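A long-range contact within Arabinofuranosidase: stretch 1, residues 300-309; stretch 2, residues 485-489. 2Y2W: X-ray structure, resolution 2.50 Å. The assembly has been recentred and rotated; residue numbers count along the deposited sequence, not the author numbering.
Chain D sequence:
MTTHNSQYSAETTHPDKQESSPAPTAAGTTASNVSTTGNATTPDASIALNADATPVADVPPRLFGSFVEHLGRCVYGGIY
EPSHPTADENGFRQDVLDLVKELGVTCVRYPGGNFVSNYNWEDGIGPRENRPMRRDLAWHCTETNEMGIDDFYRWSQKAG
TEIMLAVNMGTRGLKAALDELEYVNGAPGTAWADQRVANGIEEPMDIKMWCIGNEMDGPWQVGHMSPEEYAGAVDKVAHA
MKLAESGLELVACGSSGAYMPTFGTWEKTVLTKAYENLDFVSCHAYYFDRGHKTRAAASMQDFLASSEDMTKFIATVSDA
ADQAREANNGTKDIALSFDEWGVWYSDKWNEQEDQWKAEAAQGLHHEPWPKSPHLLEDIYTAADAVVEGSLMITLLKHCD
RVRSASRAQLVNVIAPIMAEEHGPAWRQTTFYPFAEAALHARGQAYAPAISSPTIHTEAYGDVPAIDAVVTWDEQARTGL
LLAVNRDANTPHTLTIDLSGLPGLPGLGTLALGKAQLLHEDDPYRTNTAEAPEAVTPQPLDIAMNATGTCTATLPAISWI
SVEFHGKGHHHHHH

Stretch 1 300-309: MQDFLASSED
Stretch 2, residues 485-489: NRDAN

Segments distant in sequence often join when one presents a helical surface and the other, lacking regular structure, supplies backbone polar groups and one long side chain. In this arabinofuranosidase, a helix that begins earlier in the chain runs through Phe303 (phi/psi near -65/-40 from Met300 to Phe303), Leu304 follows at -69/-22, Ala305 lies at -102/31, and a second helical segment runs through 307-309. Across from it, 485-489 is irregular: Arg486 (-93/-14) and Ala488 (-91/-19) flank a more extended Asp487 (-65/137). The register runs antiparallel, with CA of Gln301 6.2 Å from CA of Ala488 and CA of Leu304 5.5 Å from CA of Arg486. Together the stretches bury 361 Å².

Backbone polar groups are met by a side-chain amide. Gln301 (chi1 t, chi2 p, chi3 82°) has its CA-to-CB bond sideways, yet its end reaches across: NE2 donates to Arg486 O at 2.8 Å, while OE1 accepts a weak hydrogen bond from Ala488 N at 3.3 Å. One amide thus uses both its donor and its acceptor on the loop backbone.

Charge pairing dominates the other end. Arg486 (m, t, m, chi4 -173°) loses 133 Å² to stretch 1, the largest share of any residue. Its NH1 forms a salt bridge with Glu308 OE2 at 3.0 Å, and NH2 adds a weak hydrogen bond to the same OE2 at 3.4 Å; the carboxylate oxygen lies at the guanidinium edge, where the N-H groups point. Glu308 is m, m, with chi3 -52°. Ser307 OG (chi1 p) sits 2.9 Å from Arg486 NH1, but the angle is too poor for a hydrogen bond. The backbone carbonyl also approaches the arginine chain closely, Leu304 O lying 3.2 Å from Arg486 CD.

One apolar contact lies beside the Gln301 amide. The CA-to-CB bond of Leu304 (m, t) points toward the loop, and CD1 lies 3.9 Å from Ala488 CB.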

ATOM      1  N   MET D 300      37.842 -12.282  21.528  1.00 48.05           N
ATOM      2  CA  MET D 300      38.813 -12.058  20.455  1.00 47.80           C
ATOM      3  C   MET D 300      38.960 -13.294  19.566  1.00 47.69           C
ATOM      4  O   MET D 300      38.924 -13.182  18.338  1.00 47.74           O
ATOM      5  CB  MET D 300      40.167 -11.639  21.046  1.00 47.85           C
ATOM      6  CG  MET D 300      41.352 -11.641  20.074  1.00 47.58           C
ATOM      7  SD  MET D 300      41.144 -10.598  18.615  1.00 47.35           S
ATOM      8  CE  MET D 300      41.119  -8.957  19.334  1.00 47.09           C
ATOM      9  N   GLN D 301      39.111 -14.461  20.189  1.00 47.47           N
ATOM     10  CA  GLN D 301      39.256 -15.728  19.463  1.00 47.34           C
ATOM     11  C   GLN D 301      37.997 -16.103  18.674  1.00 47.10           C
ATOM     12  O   GLN D 301      38.093 -16.678  17.588  1.00 47.09           O
ATOM     13  CB  GLN D 301      39.659 -16.863  20.417  1.00 47.39           C
ATOM     14  CG  GLN D 301      40.146 -18.141  19.723  1.00 47.71           C
ATOM     15  CD  GLN D 301      41.488 -17.969  19.024  1.00 48.28           C
ATOM     16  OE1 GLN D 301      42.545 -18.041  19.651  1.00 48.39           O
ATOM     17  NE2 GLN D 301      41.447 -17.755  17.713  1.00 48.43           N
ATOM     18  N   ASP D 302      36.826 -15.780  19.223  1.00 46.84           N
ATOM     19  CA  ASP D 302      35.559 -15.950  18.508  1.00 46.60           C
ATOM     20  C   ASP D 302      35.515 -15.045  17.275  1.00 46.16           C
ATOM     21  O   ASP D 302      35.053 -15.452  16.205  1.00 46.16           O
ATOM     22  CB  ASP D 302      34.367 -15.625  19.419  1.00 46.79           C
ATOM     23  CG  ASP D 302      34.230 -16.587  20.590  1.00 47.41           C
ATOM     24  OD1 ASP D 302      35.081 -17.490  20.748  1.00 48.04           O
ATOM     25  OD2 ASP D 302      33.259 -16.428  21.362  1.00 47.90           O
ATOM     26  N   PHE D 303      36.006 -13.820  17.448  1.00 45.57           N
ATOM     27  CA  PHE D 303      35.997 -12.799  16.408  1.00 45.02           C
ATOM     28  C   PHE D 303      36.939 -13.125  15.244  1.00 44.73           C
ATOM     29  O   PHE D 303      36.615 -12.858  14.087  1.00 44.64           O
ATOM     30  CB  PHE D 303      36.322 -11.434  17.022  1.00 44.90           C
ATOM     31  CG  PHE D 303      36.497 -10.334  16.016  1.00 44.71           C
ATOM     32  CD1 PHE D 303      35.487 -10.029  15.107  1.00 44.46           C
ATOM     33  CD2 PHE D 303      37.667  -9.586  15.993  1.00 44.42           C
ATOM     34  CE1 PHE D 303      35.650  -9.010  14.181  1.00 44.27           C
ATOM     35  CE2 PHE D 303      37.836  -8.559  15.076  1.00 44.43           C
ATOM     36  CZ  PHE D 303      36.825  -8.269  14.169  1.00 44.43           C
ATOM     37  N   LEU D 304      38.093 -13.712  15.553  1.00 44.32           N
ATOM     38  CA  LEU D 304      39.063 -14.081  14.522  1.00 43.94           C
ATOM     39  C   LEU D 304      38.565 -15.227  13.638  1.00 43.75           C
ATOM     40  O   LEU D 304      39.017 -15.382  12.502  1.00 43.69           O
ATOM     41  CB  LEU D 304      40.422 -14.419  15.144  1.00 43.94           C
ATOM     42  CG  LEU D 304      41.201 -13.257  15.777  1.00 43.76           C
ATOM     43  CD1 LEU D 304      42.203 -13.776  16.799  1.00 43.76           C
ATOM     44  CD2 LEU D 304      41.892 -12.397  14.726  1.00 43.26           C
ATOM     45  N   ALA D 305      37.622 -16.010  14.159  1.00 43.45           N
ATOM     46  CA  ALA D 305      37.017 -17.105  13.406  1.00 43.18           C
ATOM     47  C   ALA D 305      35.628 -16.744  12.865  1.00 43.03           C
ATOM     48  O   ALA D 305      34.768 -17.618  12.706  1.00 43.04           O
ATOM     49  CB  ALA D 305      36.951 -18.365  14.268  1.00 43.24           C
ATOM     50  N   SER D 306      35.423 -15.459  12.567  1.00 42.81           N
ATOM     51  CA  SER D 306      34.131 -14.956  12.084  1.00 42.60           C
ATOM     52  C   SER D 306      33.757 -15.458  10.693  1.00 42.47           C
ATOM     53  O   SER D 306      32.582 -15.440  10.319  1.00 42.58           O
ATOM     54  CB  SER D 306      34.096 -13.427  12.111  1.00 42.62           C
ATOM     55  OG  SER D 306      33.974 -12.951  13.439  1.00 42.70           O
ATOM     56  N   SER D 307      34.759 -15.904   9.938  1.00 42.29           N
ATOM     57  CA  SER D 307      34.548 -16.487   8.610  1.00 42.13           C
ATOM     58  C   SER D 307      33.657 -17.730   8.648  1.00 42.02           C
ATOM     59  O   SER D 307      32.957 -18.029   7.676  1.00 42.16           O
ATOM     60  CB  SER D 307      35.890 -16.809   7.946  1.00 42.07           C
ATOM     61  OG  SER D 307      36.805 -17.366   8.873  1.00 42.10           O
ATOM     62  N   GLU D 308      33.685 -18.438   9.777  1.00 41.74           N
ATOM     63  CA  GLU D 308      32.870 -19.638   9.990  1.00 41.53           C
ATOM     64  C   GLU D 308      31.372 -19.336   9.993  1.00 41.22           C
ATOM     65  O   GLU D 308      30.567 -20.154   9.545  1.00 41.22           O
ATOM     66  CB  GLU D 308      33.268 -20.327  11.298  1.00 41.63           C
ATOM     67  CG  GLU D 308      34.721 -20.794  11.349  1.00 42.01           C
ATOM     68  CD  GLU D 308      35.022 -21.911  10.364  1.00 42.61           C
ATOM     69  OE1 GLU D 308      34.292 -22.928  10.366  1.00 42.69           O
ATOM     70  OE2 GLU D 308      35.994 -21.772   9.591  1.00 42.86           O
ATOM     71  N   ASP D 309      31.011 -18.163  10.511  1.00 40.87           N
ATOM     72  CA  ASP D 309      29.640 -17.668  10.455  1.00 40.47           C
ATOM     73  C   ASP D 309      29.236 -17.429   8.998  1.00 40.06           C
ATOM     74  O   ASP D 309      28.158 -17.846   8.573  1.00 39.97           O
ATOM     75  CB  ASP D 309      29.502 -16.387  11.288  1.00 40.54           C
ATOM     76  CG  ASP D 309      28.068 -15.881  11.366  1.00 41.07           C
ATOM     77  OD1 ASP D 309      27.635 -15.154  10.444  1.00 41.37           O
ATOM     78  OD2 ASP D 309      27.372 -16.211  12.350  1.00 41.74           O
ATOM     79  N   ASN D 485      46.205 -16.402   9.566  1.00 57.10           N
ATOM     80  CA  ASN D 485      46.425 -17.124  10.817  1.00 57.39           C
ATOM     81  C   ASN D 485      45.437 -16.655  11.883  1.00 57.61           C
ATOM     82  O   ASN D 485      45.483 -15.501  12.318  1.00 57.58           O
ATOM     83  CB  ASN D 485      47.869 -16.954  11.304  1.00 57.33           C
ATOM     84  CG  ASN D 485      48.190 -17.818  12.517  1.00 57.30           C
ATOM     85  OD1 ASN D 485      47.583 -18.871  12.729  1.00 57.30           O
ATOM     86  ND2 ASN D 485      49.150 -17.374  13.318  1.00 56.93           N
ATOM     87  N   ARG D 486      44.549 -17.557  12.296  1.00 58.02           N
ATOM     88  CA  ARG D 486      43.446 -17.216  13.201  1.00 58.43           C
ATOM     89  C   ARG D 486      43.747 -17.427  14.690  1.00 58.84           C
ATOM     90  O   ARG D 486      43.000 -16.946  15.544  1.00 58.89           O
ATOM     91  CB  ARG D 486      42.168 -17.962  12.799  1.00 58.34           C
ATOM     92  CG  ARG D 486      41.554 -17.470  11.495  1.00 58.08           C
ATOM     93  CD  ARG D 486      40.186 -18.077  11.239  1.00 57.59           C
ATOM     94  NE  ARG D 486      40.263 -19.410  10.647  1.00 57.40           N
ATOM     95  CZ  ARG D 486      39.216 -20.100  10.202  1.00 57.17           C
ATOM     96  NH1 ARG D 486      37.991 -19.592  10.277  1.00 56.93           N
ATOM     97  NH2 ARG D 486      39.393 -21.305   9.679  1.00 57.01           N
ATOM     98  N   ASP D 487      44.832 -18.140  14.993  1.00 59.35           N
ATOM     99  CA  ASP D 487      45.267 -18.351  16.377  1.00 59.82           C
ATOM    100  C   ASP D 487      45.687 -17.020  16.996  1.00 60.16           C
ATOM    101  O   ASP D 487      46.369 -16.218  16.355  1.00 60.18           O
ATOM    102  CB  ASP D 487      46.420 -19.361  16.432  1.00 59.85           C
ATOM    103  CG  ASP D 487      46.651 -19.927  17.834  1.00 59.92           C
ATOM    104  OD1 ASP D 487      46.784 -19.143  18.800  1.00 59.85           O
ATOM    105  OD2 ASP D 487      46.720 -21.168  17.963  1.00 59.80           O
ATOM    106  N   ALA D 488      45.279 -16.797  18.243  1.00 60.61           N
ATOM    107  CA  ALA D 488      45.472 -15.506  18.907  1.00 61.13           C
ATOM    108  C   ALA D 488      46.779 -15.374  19.697  1.00 61.49           C
ATOM    109  O   ALA D 488      47.218 -14.257  19.990  1.00 61.46           O
ATOM    110  CB  ALA D 488      44.276 -15.185  19.795  1.00 61.13           C
ATOM    111  N   ASN D 489      47.396 -16.505  20.040  1.00 62.03           N
ATOM    112  CA  ASN D 489      48.617 -16.505  20.860  1.00 62.55           C
ATOM    113  C   ASN D 489      49.663 -17.574  20.497  1.00 62.88           C
ATOM    114  O   ASN D 489      50.662 -17.736  21.205  1.00 62.89           O
ATOM    115  CB  ASN D 489      48.273 -16.545  22.361  1.00 62.55           C
ATOM    116  CG  ASN D 489      47.087 -17.447  22.673  1.00 62.56           C
ATOM    117  OD1 ASN D 489      47.078 -18.630  22.329  1.00 62.80           O
ATOM    118  ND2 ASN D 489      46.082 -16.887  23.335  1.00 62.41           N
TER